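Local coordinates for protein endo-1,3-beta-glucanase, family GH16 (Zobellia galactanivorans, PDB 4CRQ) that probably hydrolyses internal beta-1,3-glucosidic bonds of laminarin, this chain being the catalytic module of a longer modular enzyme, at residues 117-122 with 126-131; 86-91 with 157-162. The protein carries 1 engineered substitution. All coordinates share one frame; numbering follows the deposited sequence.

Interaction 1 of 2, residues 117-122 with 126-131; sequences DIMSRI and LQTHGT. Engineered in segment 117-122: Ser120 (natural residue Glu).
The carbonyl oxygen of Asp117 is gripped by Thr131 N, which donates to it over 3.1 Å in the carbonyl plane on a lone pair, and by the indole NE1 of Trp170 from strand 167-172. The CA of Gly130 adds a C-H contact to the same oxygen. These residues belong to the GH16 jelly-roll, where residues 117-120 fit the later part of the family's bulged catalytic signature, which starts at Glu115; Ser120 is engineered, replacing a Glu that probably corresponds to the acid/base of relatives. The bulge shows in the pairing: Asp117 bridges Thr131, but Ser120 bridges His129, a shift of one residue, and Ile118 and Met119 both face Phe98 of strand 94-102. Before the bulge, Asp117 N donates to Thr131 O over 2.7 Å, close to the axis of that carbonyl. Beyond it, Ser120 N reaches His129 O at 3.1 Å, the donor tilted 29° from the carbonyl plane, while His129 N returns a bond of 2.9 Å to Ser120 O within the plane of its carbonyl. The side chains of Asp117, Ser120, His129 and Thr131 share one face of the sheet. There Asp117 CG stands beside its own backbone N (chi1 -58°), and OD2 comes within 3.8 Å of Thr131 CB. The engineered Ser120 OG meets His129 CB, whose imidazole packs edge-to-face with Trp208. Arg121 runs extended from CG to NE, laying its CG 3.6 Å from Gln127 O, which lies near the guanidinium plane without a hydrogen bond to it; NE bonds instead to Ala125 O, so the arginine grips the turn between the strands. Past the last direct bridge a water takes over, accepting from Ile122 N at 3.1 Å and donating to Gln127 O at 3.0 Å.

Interaction 2 of 2, residues 86-91 with 157-162; sequences IALPSG and HIYSVE
Strands 80-87 and 156-163 of the GH16 jelly-roll pair antiparallel here, and the contact lies at the end of strand 80-87, where Ile86 and His157 form a hydrogen-bonded pair. Ile86 N donates to His157 O over 3.0 Å with an N-H...O angle of 167°. The return bond, His157 N to Ile86 O, is also 3.0 Å, but its donor lies 36° out of the carbonyl plane. Ile86 O has a second partner, a water at 2.8 Å, which is also 2.7 Å from Tyr159 OH. Tyr159 CG sits beside its own backbone N (chi1 -62°), which turns the CD2-CE2 edge of the ring toward Ile86, whose CB lies 3.9 Å from Tyr159 CE2; the two side chains cross at about a right angle. Leu88 CD1 meets the phenol from the opposite direction, 4.1 Å from Tyr159 OH. The His157 ring bonds Asp173 OD2 through ND1 and Asp152 O through NE2, consistent with a doubly protonated imidazole. A phenylalanine in place of Tyr159 would probably keep the packing on Ile86 but deprive the bridging water of its phenol partner. Backbone bonds and one shared water thus join the strand end, with apolar packing at the ring edge.

Overall arrangement
Both contacts are largely buried, with centres about 8 Å apart, and they meet where two layers of the jelly-roll pack. Interaction 1 pairs the run that fits the family's catalytic signature with strand 127-135; interaction 2 involves strand 80-87, which also pairs with strand 220-231, carrier of the calcium ligand Asp225. Met119 CG lies 3.4 Å from Tyr159 CD1, so the bulge of interaction 1 rests on the aromatic ring of interaction 2. At the loop ends, Arg121 NH1 probably hydrogen-bonds Ser90 OG at 2.9 Å. The chemistry differs: interaction 1 has four backbone bonds in two pairs either side of a bulge and buries 438 Å², whereas interaction 2, at 188 Å², has one pair supplemented by apolar and water-mediated contact.

Interaction 1 of 2, residues 117-122 with 126-131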
ATOM      1  N   ASP A 117      -0.007   1.338   6.546  1.00 22.58           N
ATOM      2  CA  ASP A 117       0.809   0.661   5.540  1.00 21.42           C
ATOM      3  C   ASP A 117       0.855  -0.819   5.917  1.00 21.46           C
ATOM      4  O   ASP A 117       1.517  -1.191   6.886  1.00 23.63           O
ATOM      5  CB  ASP A 117       2.219   1.271   5.460  1.00 25.75           C
ATOM      6  CG  ASP A 117       2.191   2.757   5.138  1.00 30.55           C
ATOM      7  OD1 ASP A 117       1.377   3.172   4.290  1.00 27.90           O
ATOM      8  OD2 ASP A 117       2.979   3.531   5.716  1.00 39.88           O
ATOM      9  N   ILE A 118       0.137  -1.650   5.146  1.00 20.56           N
ATOM     10  CA  ILE A 118       0.041  -3.091   5.434  1.00 20.56           C
ATOM     11  C   ILE A 118       1.348  -3.775   5.021  1.00 19.42           C
ATOM     12  O   ILE A 118       1.915  -4.585   5.771  1.00 22.12           O
ATOM     13  CB  ILE A 118      -1.198  -3.712   4.750  1.00 20.32           C
ATOM     14  CG1 ILE A 118      -2.443  -2.957   5.237  1.00 21.34           C
ATOM     15  CG2 ILE A 118      -1.253  -5.219   5.028  1.00 19.84           C
ATOM     16  CD1 ILE A 118      -3.696  -3.372   4.510  1.00 20.30           C
ATOM     17  N   MET A 119       1.819  -3.442   3.818  1.00 19.57           N
ATOM     18  CA  MET A 119       3.094  -3.934   3.335  1.00 21.62           C
ATOM     19  C   MET A 119       3.764  -2.813   2.550  1.00 19.65           C
ATOM     20  O   MET A 119       3.108  -2.185   1.714  1.00 21.89           O
ATOM     21  CB  MET A 119       2.891  -5.169   2.426  1.00 21.04           C
ATOM     22  CG  MET A 119       4.186  -5.761   1.816  1.00 23.31           C
ATOM     23  SD  MET A 119       4.946  -4.824   0.458  1.00 22.78           S
ATOM     24  CE  MET A 119       3.673  -4.893  -0.817  1.00 23.71           C
ATOM     25  N   SER A 120       5.051  -2.560   2.825  1.00 20.38           N
ATOM     26  CA  SER A 120       5.871  -1.766   1.891  1.00 20.13           C
ATOM     27  C   SER A 120       7.259  -2.426   1.857  1.00 19.62           C
ATOM     28  O   SER A 120       7.675  -3.102   2.805  1.00 23.36           O
ATOM     29  CB  SER A 120       5.917  -0.280   2.240  1.00 26.68           C
ATOM     30  OG  SER A 120       6.523  -0.089   3.490  1.00 28.80           O
ATOM     31  N   ARG A 121       7.954  -2.253   0.734  1.00 20.23           N
ATOM     32  CA  ARG A 121       9.303  -2.784   0.579  1.00 21.30           C
ATOM     33  C   ARG A 121      10.090  -1.826  -0.283  1.00 19.18           C
ATOM     34  O   ARG A 121       9.507  -1.160  -1.133  1.00 20.98           O
ATOM     35  CB  ARG A 121       9.260  -4.179  -0.078  1.00 22.50           C
ATOM     36  CG  ARG A 121      10.636  -4.844  -0.210  1.00 24.14           C
ATOM     37  CD  ARG A 121      10.565  -6.017  -1.140  1.00 25.67           C
ATOM     38  NE  ARG A 121      11.858  -6.683  -1.264  1.00 26.98           N
ATOM     39  CZ  ARG A 121      12.278  -7.311  -2.352  1.00 24.63           C
ATOM     40  NH1 ARG A 121      11.510  -7.356  -3.450  1.00 24.92           N
ATOM     41  NH2 ARG A 121      13.479  -7.894  -2.338  1.00 30.04           N
ATOM     42  N   ILE A 122      11.403  -1.763  -0.060  1.00 22.90           N
ATOM     43  CA  ILE A 122      12.263  -0.980  -0.957  1.00 22.12           C
ATOM     44  C   ILE A 122      13.401  -1.810  -1.536  1.00 22.02           C
ATOM     45  O   ILE A 122      13.932  -2.734  -0.867  1.00 25.16           O
ATOM     46  CB  ILE A 122      12.849   0.299  -0.273  1.00 24.86           C
ATOM     47  CG1 ILE A 122      13.612  -0.068   1.021  1.00 26.70           C
ATOM     48  CG2 ILE A 122      11.741   1.335  -0.044  1.00 26.01           C
ATOM     49  CD1 ILE A 122      14.542   1.015   1.523  1.00 30.86           C
ATOM     50  N   LEU A 126      15.524  -7.864   1.985  1.00 38.92           N
ATOM     51  CA  LEU A 126      14.893  -9.169   2.262  1.00 34.18           C
ATOM     52  C   LEU A 126      13.987  -9.073   3.508  1.00 33.29           C
ATOM     53  O   LEU A 126      13.986  -9.913   4.400  1.00 32.85           O
ATOM     54  CB  LEU A 126      15.927 -10.322   2.278  1.00 35.71           C
ATOM     55  CG  LEU A 126      16.630 -10.643   0.932  1.00 35.03           C
ATOM     56  CD1 LEU A 126      17.589 -11.799   1.140  1.00 36.59           C
ATOM     57  CD2 LEU A 126      15.662 -10.937  -0.234  1.00 30.88           C
ATOM     58  N   GLN A 127      13.204  -8.009   3.519  1.00 33.68           N
ATOM     59  CA  GLN A 127      12.263  -7.711   4.576  1.00 30.54           C
ATOM     60  C   GLN A 127      11.201  -6.774   4.057  1.00 27.21           C
ATOM     61  O   GLN A 127      11.401  -6.061   3.057  1.00 32.60           O
ATOM     62  CB  GLN A 127      12.965  -7.058   5.756  1.00 37.22           C
ATOM     63  CG  GLN A 127      13.773  -5.836   5.374  1.00 43.71           C
ATOM     64  CD  GLN A 127      14.675  -5.352   6.470  1.00 55.32           C
ATOM     65  OE1 GLN A 127      14.859  -5.999   7.507  1.00 56.58           O
ATOM     66  NE2 GLN A 127      15.258  -4.190   6.245  1.00 59.57           N
ATOM     67  N   THR A 128      10.070  -6.775   4.743  1.00 25.38           N
ATOM     68  CA  THR A 128       8.975  -5.881   4.386  1.00 21.57           C
ATOM     69  C   THR A 128       8.574  -5.152   5.659  1.00 24.17           C
ATOM     70  O   THR A 128       8.918  -5.597   6.766  1.00 27.22           O
ATOM     71  CB  THR A 128       7.768  -6.625   3.780  1.00 22.76           C
ATOM     72  OG1 THR A 128       7.261  -7.582   4.731  1.00 26.23           O
ATOM     73  CG2 THR A 128       8.138  -7.339   2.438  1.00 24.59           C
ATOM     74  N   HIS A 129       7.845  -4.050   5.493  1.00 24.18           N
ATOM     75  CA  HIS A 129       7.450  -3.187   6.605  1.00 23.21           C
ATOM     76  C   HIS A 129       5.965  -3.040   6.777  1.00 24.09           C
ATOM     77  O   HIS A 129       5.208  -3.268   5.841  1.00 25.83           O
ATOM     78  CB  HIS A 129       8.066  -1.822   6.403  1.00 28.32           C
ATOM     79  CG  HIS A 129       9.587  -1.820   6.388  1.00 30.75           C
ATOM     80  ND1 HIS A 129      10.313  -1.323   7.394  1.00 36.36           N
ATOM     81  CD2 HIS A 129      10.504  -2.288   5.432  1.00 35.54           C
ATOM     82  CE1 HIS A 129      11.640  -1.448   7.106  1.00 36.67           C
ATOM     83  NE2 HIS A 129      11.749  -2.044   5.908  1.00 37.97           N
ATOM     84  N   GLY A 130       5.580  -2.647   7.997  1.00 26.58           N
ATOM     85  CA  GLY A 130       4.209  -2.374   8.421  1.00 25.24           C
ATOM     86  C   GLY A 130       4.290  -1.148   9.294  1.00 23.54           C
ATOM     87  O   GLY A 130       5.037  -1.142  10.278  1.00 26.95           O
ATOM     88  N   THR A 131       3.521  -0.111   8.949  1.00 26.80           N
ATOM     89  CA  THR A 131       3.648   1.190   9.600  1.00 27.98           C
ATOM     90  C   THR A 131       2.304   1.911   9.684  1.00 25.41           C
ATOM     91  O   THR A 131       1.405   1.652   8.864  1.00 25.99           O
ATOM     92  CB  THR A 131       4.646   2.081   8.762  1.00 32.07           C
ATOM     93  OG1 THR A 131       5.725   1.279   8.230  1.00 34.53           O
ATOM     94  CG2 THR A 131       5.251   3.284   9.553  1.00 35.10           C
TER
HETATM   95  O   HOH W   1      11.926  -3.164   2.626  1.00 27.99           O

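Interaction 2 of 2, residues 86-91 with 157-162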
ATOM      1  N   ILE A  86       0.522 -11.438  -2.573  1.00 16.65           N
ATOM      2  CA  ILE A  86       1.379 -10.625  -3.456  1.00 18.62           C
ATOM      3  C   ILE A  86       2.752 -11.253  -3.678  1.00 17.85           C
ATOM      4  O   ILE A  86       3.356 -11.776  -2.721  1.00 18.35           O
ATOM      5  CB  ILE A  86       1.588  -9.210  -2.834  1.00 17.61           C
ATOM      6  CG1 ILE A  86       0.242  -8.501  -2.572  1.00 17.66           C
ATOM      7  CG2 ILE A  86       2.455  -8.286  -3.717  1.00 19.52           C
ATOM      8  CD1 ILE A  86       0.359  -7.148  -1.854  1.00 20.18           C
ATOM      9  N   ALA A  87       3.244 -11.158  -4.921  1.00 16.99           N
ATOM     10  CA  ALA A  87       4.605 -11.573  -5.312  1.00 17.93           C
ATOM     11  C   ALA A  87       5.276 -10.293  -5.813  1.00 17.45           C
ATOM     12  O   ALA A  87       4.697  -9.553  -6.604  1.00 18.46           O
ATOM     13  CB  ALA A  87       4.583 -12.654  -6.379  1.00 18.47           C
ATOM     14  N   LEU A  88       6.501 -10.014  -5.367  1.00 18.15           N
ATOM     15  CA  LEU A  88       7.165  -8.746  -5.640  1.00 18.69           C
ATOM     16  C   LEU A  88       8.428  -8.864  -6.476  1.00 19.15           C
ATOM     17  O   LEU A  88       9.169  -9.824  -6.312  1.00 21.12           O
ATOM     18  CB  LEU A  88       7.566  -8.111  -4.287  1.00 18.74           C
ATOM     19  CG  LEU A  88       6.422  -7.726  -3.327  1.00 20.21           C
ATOM     20  CD1 LEU A  88       6.968  -7.277  -1.971  1.00 23.17           C
ATOM     21  CD2 LEU A  88       5.515  -6.644  -3.959  1.00 20.50           C
ATOM     22  N   PRO A  89       8.678  -7.875  -7.360  1.00 20.96           N
ATOM     23  CA  PRO A  89       9.902  -7.868  -8.154  1.00 20.06           C
ATOM     24  C   PRO A  89      11.026  -7.267  -7.318  1.00 20.66           C
ATOM     25  O   PRO A  89      10.739  -6.593  -6.339  1.00 25.04           O
ATOM     26  CB  PRO A  89       9.558  -6.940  -9.305  1.00 23.57           C
ATOM     27  CG  PRO A  89       8.569  -5.959  -8.721  1.00 23.39           C
ATOM     28  CD  PRO A  89       7.799  -6.715  -7.670  1.00 20.29           C
ATOM     29  N   SER A  90      12.288  -7.480  -7.674  1.00 26.59           N
ATOM     30  CA  SER A  90      13.373  -6.888  -6.888  1.00 27.01           C
ATOM     31  C   SER A  90      14.232  -5.990  -7.763  1.00 23.62           C
ATOM     32  O   SER A  90      14.464  -6.330  -8.919  1.00 30.29           O
ATOM     33  CB  SER A  90      14.202  -7.985  -6.210  1.00 27.99           C
ATOM     34  OG  SER A  90      13.447  -8.656  -5.195  1.00 30.79           O
ATOM     35  N   GLY A  91      14.689  -4.860  -7.229  1.00 24.56           N
ATOM     36  CA  GLY A  91      15.568  -3.988  -7.999  1.00 25.37           C
ATOM     37  C   GLY A  91      15.714  -2.672  -7.299  1.00 22.37           C
ATOM     38  O   GLY A  91      14.717  -2.168  -6.739  1.00 24.50           O
ATOM     39  N   HIS A 157       3.382 -14.190  -0.957  1.00 19.70           N
ATOM     40  CA  HIS A 157       3.201 -14.170   0.494  1.00 20.05           C
ATOM     41  C   HIS A 157       1.883 -13.523   0.806  1.00 20.44           C
ATOM     42  O   HIS A 157       1.345 -12.769  -0.023  1.00 18.96           O
ATOM     43  CB  HIS A 157       4.332 -13.424   1.186  1.00 19.36           C
ATOM     44  CG  HIS A 157       5.674 -14.094   1.011  1.00 18.97           C
ATOM     45  ND1 HIS A 157       6.110 -15.082   1.833  1.00 22.48           N
ATOM     46  CD2 HIS A 157       6.670 -13.907   0.058  1.00 20.00           C
ATOM     47  CE1 HIS A 157       7.338 -15.494   1.420  1.00 20.87           C
ATOM     48  NE2 HIS A 157       7.676 -14.782   0.343  1.00 21.37           N
ATOM     49  N   ILE A 158       1.355 -13.788   1.994  1.00 20.72           N
ATOM     50  CA  ILE A 158       0.118 -13.143   2.453  1.00 19.69           C
ATOM     51  C   ILE A 158       0.510 -11.967   3.358  1.00 19.80           C
ATOM     52  O   ILE A 158       1.199 -12.163   4.375  1.00 24.55           O
ATOM     53  CB  ILE A 158      -0.782 -14.104   3.256  1.00 21.00           C
ATOM     54  CG1 ILE A 158      -0.980 -15.457   2.511  1.00 22.57           C
ATOM     55  CG2 ILE A 158      -2.106 -13.409   3.636  1.00 23.18           C
ATOM     56  CD1 ILE A 158      -1.638 -15.407   1.126  1.00 22.24           C
ATOM     57  N   TYR A 159       0.071 -10.752   2.990  1.00 20.28           N
ATOM     58  CA  TYR A 159       0.339  -9.563   3.813  1.00 20.17           C
ATOM     59  C   TYR A 159      -0.975  -9.104   4.399  1.00 20.33           C
ATOM     60  O   TYR A 159      -1.929  -8.889   3.633  1.00 19.17           O
ATOM     61  CB  TYR A 159       0.941  -8.465   2.961  1.00 18.92           C
ATOM     62  CG  TYR A 159       2.264  -8.894   2.360  1.00 17.70           C
ATOM     63  CD1 TYR A 159       3.444  -8.826   3.126  1.00 20.04           C
ATOM     64  CD2 TYR A 159       2.346  -9.387   1.032  1.00 19.10           C
ATOM     65  CE1 TYR A 159       4.655  -9.226   2.594  1.00 19.57           C
ATOM     66  CE2 TYR A 159       3.579  -9.788   0.485  1.00 19.20           C
ATOM     67  CZ  TYR A 159       4.739  -9.704   1.270  1.00 18.74           C
ATOM     68  OH  TYR A 159       5.988 -10.072   0.801  1.00 20.02           O
ATOM     69  N   SER A 160      -1.070  -8.944   5.734  1.00 18.93           N
ATOM     70  CA  SER A 160      -2.357  -8.555   6.309  1.00 20.03           C
ATOM     71  C   SER A 160      -2.185  -7.693   7.546  1.00 21.04           C
ATOM     72  O   SER A 160      -1.110  -7.677   8.167  1.00 21.68           O
ATOM     73  CB  SER A 160      -3.171  -9.819   6.671  1.00 21.76           C
ATOM     74  OG  SER A 160      -2.513 -10.534   7.708  1.00 26.52           O
ATOM     75  N   VAL A 161      -3.260  -6.989   7.888  1.00 19.69           N
ATOM     76  CA  VAL A 161      -3.389  -6.354   9.182  1.00 22.03           C
ATOM     77  C   VAL A 161      -4.687  -6.799   9.796  1.00 20.10           C
ATOM     78  O   VAL A 161      -5.664  -6.979   9.055  1.00 20.62           O
ATOM     79  CB  VAL A 161      -3.362  -4.795   9.149  1.00 21.72           C
ATOM     80  CG1 VAL A 161      -1.968  -4.303   8.837  1.00 24.11           C
ATOM     81  CG2 VAL A 161      -4.453  -4.213   8.216  1.00 23.11           C
ATOM     82  N   GLU A 162      -4.707  -6.986  11.110  1.00 24.11           N
ATOM     83  CA  GLU A 162      -5.968  -7.141  11.856  1.00 24.30           C
ATOM     84  C   GLU A 162      -6.150  -5.841  12.631  1.00 23.90           C
ATOM     85  O   GLU A 162      -5.300  -5.473  13.454  1.00 28.17           O
ATOM     86  CB  GLU A 162      -5.955  -8.328  12.800  1.00 26.88           C
ATOM     87  CG  GLU A 162      -6.081  -9.658  12.097  1.00 29.54           C
ATOM     88  CD  GLU A 162      -5.960 -10.854  13.026  1.00 36.04           C
ATOM     89  OE1 GLU A 162      -5.725 -10.708  14.252  1.00 41.29           O
ATOM     90  OE2 GLU A 162      -6.095 -11.971  12.505  1.00 43.01           O
TER
HETATM   91  O   HOH W   2       5.855 -11.081  -1.719  1.00 20.55           O